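Local coordinates for protein benzoylformate decarboxylase (Mycobacterium smegmatis, PDB 4Q9D) that belongs to the thiamine pyrophosphate-dependent enzyme family and binds a magnesium ion in its C-terminal domain, at residues 357-370 with 381-393. Numbering follows the deposited sequence. Where two conformers were deposited one is given.
Sequences SNAVYEVLSNVKPD and TMLDLFTWLPTTH
Glu362 lies flat over one face of the Trp388 indole: its CG sits 3.7 Å from the centroid of the six-membered ring of Trp388, nearly along the ring normal, a CH-pi contact. An extended chain with CG anti to the backbone N carries the carboxylate on across the ring, the two planes 6° apart, and OE1 continues to Ser347. The opposite face of the indole is covered near its rim by Thr387 CG2. At its edge, in the ring plane, NE1 of Trp388 donates to Asn358 OD1 at 2.7 Å. That bond is nearly straight, with an N-H...O angle of 170°, although the donor stands well above the amide's carbonyl plane. Contacts on both faces and the in-plane N-H bond at the edge together restrict the rotation of the indole. Water 1 also donates to Asn358 OD1 and, by its other hydrogen, to Asp384 OD1, while OD2 of Asp384 accepts a hydrogen bond from Ser357 OG at 2.6 Å, the hydroxyl lying above the carboxylate plane.

The phenol of Tyr361 enters between the helices. Backbone at Asp384 and Leu385 covers one face, and Leu389 CD1 meets the edge at CD1 of Tyr361, 3.8 Å away. Tyr361 OH shares a 2.8 Å hydrogen bond with Thr381 OG1 and has a second partner in Thr431, so this buried hydroxyl is gripped twice. Farther along, Leu389 CD2 packs 3.6 Å from Ser365 CB.

The axes of helices 357-367 and 382-388 approach to 9.0 Å and run roughly parallel, crossing at -33°. Strand 373-377 connects them, with Met376 touching both Tyr361 and Thr381, which makes a helix-strand-helix unit of the parallel alpha/beta fold of the C-terminal thiamine pyrophosphate-binding domain.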
ATOM      1  N   SER B 357       5.310   9.943  44.317  1.00 27.49           N
ATOM      2  CA  SER B 357       4.396  10.597  43.374  1.00 29.63           C
ATOM      3  C   SER B 357       3.087  11.006  44.073  1.00 28.05           C
ATOM      4  O   SER B 357       2.424  11.980  43.689  1.00 29.85           O
ATOM      5  CB  SER B 357       4.121   9.699  42.156  1.00 24.66           C
ATOM      6  OG  SER B 357       3.878   8.355  42.537  1.00 32.35           O
ATOM      7  N   ASN B 358       2.719  10.265  45.109  1.00 25.35           N
ATOM      8  CA  ASN B 358       1.550  10.622  45.909  1.00 25.67           C
ATOM      9  C   ASN B 358       1.695  12.026  46.534  1.00 29.25           C
ATOM     10  O   ASN B 358       0.755  12.832  46.508  1.00 27.87           O
ATOM     11  CB  ASN B 358       1.298   9.537  46.965  1.00 30.18           C
ATOM     12  CG  ASN B 358       0.054   9.804  47.788  1.00 38.95           C
ATOM     13  OD1 ASN B 358      -1.050   9.873  47.249  1.00 34.30           O
ATOM     14  ND2 ASN B 358       0.226   9.968  49.103  1.00 33.65           N
ATOM     15  N   ALA B 359       2.882  12.333  47.069  1.00 28.29           N
ATOM     16  CA  ALA B 359       3.159  13.676  47.583  1.00 27.03           C
ATOM     17  C   ALA B 359       3.019  14.723  46.487  1.00 31.66           C
ATOM     18  O   ALA B 359       2.416  15.766  46.696  1.00 29.94           O
ATOM     19  CB  ALA B 359       4.567  13.745  48.166  1.00 24.71           C
ATOM     20  N   VAL B 360       3.605  14.449  45.320  1.00 33.02           N
ATOM     21  CA  VAL B 360       3.618  15.411  44.216  1.00 26.75           C
ATOM     22  C   VAL B 360       2.214  15.786  43.779  1.00 22.73           C
ATOM     23  O   VAL B 360       1.910  16.959  43.604  1.00 25.47           O
ATOM     24  CB  VAL B 360       4.360  14.849  42.944  1.00 31.53           C
ATOM     25  CG1 VAL B 360       4.220  15.822  41.767  1.00 22.94           C
ATOM     26  CG2 VAL B 360       5.803  14.561  43.246  1.00 29.94           C
ATOM     27  N   TYR B 361       1.361  14.781  43.565  1.00 27.46           N
ATOM     28  CA  TYR B 361       0.006  15.064  43.082  1.00 29.56           C
ATOM     29  C   TYR B 361      -0.875  15.744  44.122  1.00 29.37           C
ATOM     30  O   TYR B 361      -1.740  16.544  43.771  1.00 27.77           O
ATOM     31  CB  TYR B 361      -0.666  13.813  42.519  1.00 28.76           C
ATOM     32  CG  TYR B 361      -0.206  13.480  41.113  1.00 28.43           C
ATOM     33  CD1 TYR B 361      -0.955  13.863  40.002  1.00 26.67           C
ATOM     34  CD2 TYR B 361       0.997  12.805  40.896  1.00 24.98           C
ATOM     35  CE1 TYR B 361      -0.506  13.574  38.690  1.00 33.74           C
ATOM     36  CE2 TYR B 361       1.442  12.511  39.608  1.00 33.76           C
ATOM     37  CZ  TYR B 361       0.690  12.889  38.514  1.00 34.26           C
ATOM     38  OH  TYR B 361       1.152  12.560  37.258  1.00 30.44           O
ATOM     39  N   GLU B 362      -0.642  15.467  45.406  1.00 27.54           N
ATOM     40  CA  GLU B 362      -1.440  16.155  46.434  1.00 23.60           C
ATOM     41  C   GLU B 362      -1.066  17.604  46.484  1.00 20.46           C
ATOM     42  O   GLU B 362      -1.931  18.465  46.516  1.00 25.44           O
ATOM     43  CB  GLU B 362      -1.276  15.557  47.840  1.00 26.63           C
ATOM     44  CG  GLU B 362      -2.173  16.321  48.836  1.00 34.69           C
ATOM     45  CD  GLU B 362      -2.053  15.840  50.273  1.00 38.16           C
ATOM     46  OE1 GLU B 362      -1.194  14.962  50.560  1.00 30.48           O
ATOM     47  OE2 GLU B 362      -2.817  16.364  51.112  1.00 38.31           O
ATOM     48  N   VAL B 363       0.233  17.899  46.460  1.00 25.46           N
ATOM     49  CA  VAL B 363       0.642  19.298  46.351  1.00 25.39           C
ATOM     50  C   VAL B 363       0.018  19.983  45.131  1.00 29.41           C
ATOM     51  O   VAL B 363      -0.431  21.124  45.207  1.00 28.18           O
ATOM     52  CB  VAL B 363       2.166  19.454  46.270  1.00 31.42           C
ATOM     53  CG1 VAL B 363       2.518  20.911  46.026  1.00 21.67           C
ATOM     54  CG2 VAL B 363       2.818  18.935  47.556  1.00 28.23           C
ATOM     55  N   LEU B 364      -0.015  19.291  43.993  1.00 32.19           N
ATOM     56  CA  LEU B 364      -0.622  19.884  42.784  1.00 28.87           C
ATOM     57  C   LEU B 364      -2.100  20.186  43.005  1.00 23.72           C
ATOM     58  O   LEU B 364      -2.602  21.259  42.626  1.00 28.88           O
ATOM     59  CB  LEU B 364      -0.501  18.927  41.597  1.00 26.80           C
ATOM     60  CG  LEU B 364       0.766  18.911  40.771  1.00 35.16           C
ATOM     61  CD1 LEU B 364       0.590  17.778  39.766  1.00 40.96           C
ATOM     62  CD2 LEU B 364       0.909  20.245  40.047  1.00 39.02           C
ATOM     63  N   SER B 365      -2.811  19.237  43.617  1.00 25.64           N
ATOM     64  CA  SER B 365      -4.245  19.454  43.845  1.00 30.93           C
ATOM     65  C   SER B 365      -4.498  20.629  44.792  1.00 28.94           C
ATOM     66  O   SER B 365      -5.502  21.337  44.665  1.00 33.29           O
ATOM     67  CB  SER B 365      -4.923  18.201  44.389  1.00 27.24           C
ATOM     68  OG  SER B 365      -4.457  17.935  45.692  1.00 39.72           O
ATOM     69  N   ASN B 366      -3.586  20.864  45.727  1.00 28.52           N
ATOM     70  CA  ASN B 366      -3.757  22.034  46.608  1.00 32.53           C
ATOM     71  C   ASN B 366      -3.632  23.363  45.884  1.00 35.68           C
ATOM     72  O   ASN B 366      -4.250  24.351  46.294  1.00 34.99           O
ATOM     73  CB  ASN B 366      -2.749  22.008  47.755  1.00 32.27           C
ATOM     74  CG  ASN B 366      -2.977  20.853  48.699  1.00 35.61           C
ATOM     75  OD1 ASN B 366      -4.092  20.342  48.816  1.00 37.09           O
ATOM     76  ND2 ASN B 366      -1.915  20.418  49.361  1.00 33.27           N
ATOM     77  N   VAL B 367      -2.807  23.413  44.832  1.00 35.27           N
ATOM     78  CA  VAL B 367      -2.574  24.703  44.147  1.00 33.58           C
ATOM     79  C   VAL B 367      -3.185  24.825  42.740  1.00 34.07           C
ATOM     80  O   VAL B 367      -3.281  25.919  42.192  1.00 31.89           O
ATOM     81  CB  VAL B 367      -1.069  25.073  44.092  1.00 37.55           C
ATOM     82  CG1 VAL B 367      -0.444  24.958  45.480  1.00 43.59           C
ATOM     83  CG2 VAL B 367      -0.344  24.159  43.157  1.00 39.35           C
ATOM     84  N   LYS B 368      -3.573  23.709  42.135  1.00 32.35           N
ATOM     85  CA  LYS B 368      -4.130  23.777  40.787  1.00 35.14           C
ATOM     86  C   LYS B 368      -5.379  24.663  40.692  1.00 23.18           C
ATOM     87  O   LYS B 368      -6.366  24.451  41.408  1.00 29.48           O
ATOM     88  CB  LYS B 368      -4.439  22.366  40.260  1.00 32.60           C
ATOM     89  CG  LYS B 368      -5.115  22.379  38.921  1.00 30.23           C
ATOM     90  CD  LYS B 368      -5.276  20.970  38.393  1.00 38.16           C
ATOM     91  CE  LYS B 368      -6.420  20.272  39.090  1.00 38.08           C
ATOM     92  NZ  LYS B 368      -7.695  20.859  38.608  1.00 39.22           N
ATOM     93  N   PRO B 369      -5.357  25.669  39.804  1.00 28.90           N
ATOM     94  CA  PRO B 369      -6.594  26.434  39.612  1.00 22.90           C
ATOM     95  C   PRO B 369      -7.708  25.495  39.162  1.00 34.98           C
ATOM     96  O   PRO B 369      -7.482  24.507  38.447  1.00 30.95           O
ATOM     97  CB  PRO B 369      -6.236  27.423  38.492  1.00 25.87           C
ATOM     98  CG  PRO B 369      -4.789  27.552  38.560  1.00 29.08           C
ATOM     99  CD  PRO B 369      -4.255  26.199  38.998  1.00 25.37           C
ATOM    100  N   ASP B 370      -8.921  25.813  39.590  1.00 28.84           N
ATOM    101  CA  ASP B 370     -10.072  24.990  39.312  1.00 34.23           C
ATOM    102  C   ASP B 370     -10.341  24.819  37.791  1.00 32.93           C
ATOM    103  O   ASP B 370     -10.783  23.760  37.355  1.00 27.22           O
ATOM    104  CB  ASP B 370     -11.285  25.552  40.075  1.00 37.88           C
ATOM    105  CG  ASP B 370     -12.533  24.693  39.911  1.00 52.73           C
ATOM    106  OD1 ASP B 370     -13.506  25.179  39.283  1.00 49.47           O
ATOM    107  OD2 ASP B 370     -12.537  23.530  40.401  1.00 61.29           O
ATOM    108  N   THR B 381       2.318   6.981  37.161  1.00 31.48           N
ATOM    109  CA  THR B 381       1.569   7.759  38.156  1.00 26.41           C
ATOM    110  C   THR B 381       0.077   7.976  37.865  1.00 28.00           C
ATOM    111  O   THR B 381      -0.542   8.903  38.398  1.00 26.28           O
ATOM    112  CB  THR B 381       2.275   9.093  38.510  1.00 29.37           C
ATOM    113  OG1 THR B 381       2.199   9.990  37.405  1.00 34.46           O
ATOM    114  CG2 THR B 381       3.747   8.845  38.858  1.00 31.17           C
ATOM    115  N   MET B 382      -0.519   7.113  37.049  0.50 28.07           N
ATOM    116  CA  MET B 382      -1.951   7.245  36.775  0.50 30.18           C
ATOM    117  C   MET B 382      -2.809   7.173  38.052  0.50 32.46           C
ATOM    118  O   MET B 382      -3.798   7.903  38.190  0.50 28.08           O
ATOM    119  CB  MET B 382      -2.407   6.193  35.759  0.50 30.65           C
ATOM    120  CG  MET B 382      -2.039   6.547  34.303  0.50 46.13           C
ATOM    121  SD  MET B 382      -2.892   7.985  33.602  0.50 79.04           S
ATOM    122  CE  MET B 382      -4.610   7.444  33.458  0.50 61.61           C
ATOM    123  N   LEU B 383      -2.424   6.310  38.989  1.00 29.06           N
ATOM    124  CA  LEU B 383      -3.196   6.180  40.238  1.00 33.61           C
ATOM    125  C   LEU B 383      -3.208   7.498  40.993  1.00 29.36           C
ATOM    126  O   LEU B 383      -4.250   7.911  41.498  1.00 26.47           O
ATOM    127  CB  LEU B 383      -2.637   5.066  41.142  1.00 35.73           C
ATOM    128  CG  LEU B 383      -3.269   4.949  42.545  1.00 53.96           C
ATOM    129  CD1 LEU B 383      -4.797   4.794  42.493  1.00 41.18           C
ATOM    130  CD2 LEU B 383      -2.624   3.816  43.371  1.00 43.69           C
ATOM    131  N   ASP B 384      -2.062   8.187  41.013  1.00 22.81           N
ATOM    132  CA  ASP B 384      -1.941   9.477  41.705  1.00 25.13           C
ATOM    133  C   ASP B 384      -2.793  10.567  41.082  1.00 28.50           C
ATOM    134  O   ASP B 384      -3.362  11.404  41.776  1.00 27.04           O
ATOM    135  CB  ASP B 384      -0.466   9.897  41.779  1.00 27.50           C
ATOM    136  CG  ASP B 384       0.399   8.807  42.403  1.00 35.30           C
ATOM    137  OD1 ASP B 384       0.060   8.345  43.519  1.00 39.91           O
ATOM    138  OD2 ASP B 384       1.372   8.363  41.772  1.00 37.64           O
ATOM    139  N   LEU B 385      -2.861  10.573  39.760  1.00 26.85           N
ATOM    140  CA  LEU B 385      -3.688  11.543  39.058  1.00 27.08           C
ATOM    141  C   LEU B 385      -5.144  11.269  39.416  1.00 22.26           C
ATOM    142  O   LEU B 385      -5.900  12.182  39.725  1.00 26.98           O
ATOM    143  CB  LEU B 385      -3.481  11.401  37.539  1.00 27.21           C
ATOM    144  CG  LEU B 385      -4.597  11.930  36.636  1.00 33.67           C
ATOM    145  CD1 LEU B 385      -4.392  13.397  36.407  1.00 24.19           C
ATOM    146  CD2 LEU B 385      -4.636  11.147  35.308  1.00 38.50           C
ATOM    147  N   PHE B 386      -5.530   9.993  39.350  1.00 28.21           N
ATOM    148  CA  PHE B 386      -6.893   9.608  39.675  1.00 30.95           C
ATOM    149  C   PHE B 386      -7.261  10.018  41.121  1.00 32.50           C
ATOM    150  O   PHE B 386      -8.338  10.579  41.383  1.00 30.36           O
ATOM    151  CB  PHE B 386      -7.060   8.090  39.458  1.00 30.50           C
ATOM    152  CG  PHE B 386      -8.362   7.538  39.987  1.00 38.40           C
ATOM    153  CD1 PHE B 386      -9.558   7.755  39.306  1.00 37.35           C
ATOM    154  CD2 PHE B 386      -8.391   6.804  41.172  1.00 40.17           C
ATOM    155  CE1 PHE B 386     -10.758   7.253  39.795  1.00 39.42           C
ATOM    156  CE2 PHE B 386      -9.591   6.296  41.667  1.00 42.02           C
ATOM    157  CZ  PHE B 386     -10.779   6.525  40.971  1.00 39.44           C
ATOM    158  N   THR B 387      -6.351   9.751  42.051  1.00 29.74           N
ATOM    159  CA  THR B 387      -6.596  10.027  43.470  1.00 28.34           C
ATOM    160  C   THR B 387      -6.715  11.504  43.758  1.00 34.60           C
ATOM    161  O   THR B 387      -7.625  11.924  44.454  1.00 28.46           O
ATOM    162  CB  THR B 387      -5.475   9.466  44.325  1.00 27.47           C
ATOM    163  OG1 THR B 387      -5.426   8.054  44.112  1.00 30.02           O
ATOM    164  CG2 THR B 387      -5.718   9.762  45.816  1.00 33.31           C
ATOM    165  N   TRP B 388      -5.816  12.301  43.190  1.00 26.62           N
ATOM    166  CA  TRP B 388      -5.718  13.701  43.595  1.00 27.90           C
ATOM    167  C   TRP B 388      -6.212  14.742  42.590  1.00 29.95           C
ATOM    168  O   TRP B 388      -6.483  15.877  42.977  1.00 30.24           O
ATOM    169  CB  TRP B 388      -4.270  14.020  43.969  1.00 26.25           C
ATOM    170  CG  TRP B 388      -3.816  13.303  45.227  1.00 31.64           C
ATOM    171  CD1 TRP B 388      -2.912  12.275  45.317  1.00 30.59           C
ATOM    172  CD2 TRP B 388      -4.251  13.576  46.569  1.00 30.14           C
ATOM    173  NE1 TRP B 388      -2.760  11.893  46.644  1.00 31.31           N
ATOM    174  CE2 TRP B 388      -3.573  12.677  47.426  1.00 31.90           C
ATOM    175  CE3 TRP B 388      -5.156  14.492  47.130  1.00 34.71           C
ATOM    176  CZ2 TRP B 388      -3.767  12.670  48.816  1.00 32.24           C
ATOM    177  CZ3 TRP B 388      -5.347  14.484  48.514  1.00 38.49           C
ATOM    178  CH2 TRP B 388      -4.651  13.576  49.335  1.00 30.90           C
ATOM    179  N   LEU B 389      -6.305  14.402  41.302  1.00 27.28           N
ATOM    180  CA  LEU B 389      -6.698  15.430  40.331  1.00 28.36           C
ATOM    181  C   LEU B 389      -7.895  15.008  39.503  1.00 33.30           C
ATOM    182  O   LEU B 389      -7.772  14.820  38.282  1.00 30.29           O
ATOM    183  CB  LEU B 389      -5.541  15.785  39.393  1.00 26.11           C
ATOM    184  CG  LEU B 389      -4.215  16.248  39.984  1.00 31.67           C
ATOM    185  CD1 LEU B 389      -3.243  16.620  38.835  1.00 30.56           C
ATOM    186  CD2 LEU B 389      -4.413  17.448  40.902  1.00 26.00           C
ATOM    187  N   PRO B 390      -9.064  14.868  40.155  1.00 30.79           N
ATOM    188  CA  PRO B 390     -10.243  14.480  39.371  1.00 26.39           C
ATOM    189  C   PRO B 390     -10.558  15.556  38.345  1.00 37.76           C
ATOM    190  O   PRO B 390     -10.369  16.754  38.599  1.00 26.95           O
ATOM    191  CB  PRO B 390     -11.373  14.409  40.408  1.00 28.76           C
ATOM    192  CG  PRO B 390     -10.874  15.259  41.595  1.00 30.84           C
ATOM    193  CD  PRO B 390      -9.372  15.060  41.589  1.00 33.51           C
ATOM    194  N   THR B 391     -11.032  15.121  37.183  1.00 27.70           N
ATOM    195  CA  THR B 391     -11.434  16.064  36.151  1.00 21.79           C
ATOM    196  C   THR B 391     -12.885  16.446  36.393  1.00 21.35           C
ATOM    197  O   THR B 391     -13.762  15.572  36.433  1.00 29.08           O
ATOM    198  CB  THR B 391     -11.333  15.400  34.777  1.00 29.30           C
ATOM    199  OG1 THR B 391      -9.989  14.963  34.587  1.00 25.35           O
ATOM    200  CG2 THR B 391     -11.724  16.371  33.667  1.00 21.75           C
ATOM    201  N   THR B 392     -13.143  17.747  36.522  1.00 25.69           N
ATOM    202  CA  THR B 392     -14.476  18.202  36.892  1.00 25.12           C
ATOM    203  C   THR B 392     -15.038  19.181  35.862  1.00 26.99           C
ATOM    204  O   THR B 392     -16.147  19.629  36.007  1.00 33.24           O
ATOM    205  CB  THR B 392     -14.460  18.867  38.304  1.00 34.50           C
ATOM    206  OG1 THR B 392     -13.524  19.942  38.305  1.00 33.68           O
ATOM    207  CG2 THR B 392     -14.026  17.857  39.366  1.00 32.16           C
ATOM    208  N   HIS B 393     -14.269  19.502  34.817  1.00 25.45           N
ATOM    209  CA  HIS B 393     -14.764  20.358  33.742  1.00 27.18           C
ATOM    210  C   HIS B 393     -14.577  19.704  32.367  1.00 26.54           C
ATOM    211  O   HIS B 393     -13.656  18.899  32.169  1.00 24.49           O
ATOM    212  CB  HIS B 393     -14.047  21.709  33.767  1.00 31.09           C
ATOM    213  CG  HIS B 393     -14.325  22.530  34.989  1.00 35.42           C
ATOM    214  ND1 HIS B 393     -14.005  22.107  36.263  1.00 46.91           N
ATOM    215  CD2 HIS B 393     -14.879  23.755  35.131  1.00 52.03           C
ATOM    216  CE1 HIS B 393     -14.359  23.033  37.135  1.00 46.92           C
ATOM    217  NE2 HIS B 393     -14.891  24.045  36.474  1.00 55.05           N
TER
HETATM  218  O   HOH W   1      -1.935   8.776  45.129  1.00 34.59           O
HETATM  219  O   HOH W   2     -13.848  27.044  37.573  1.00 48.31           O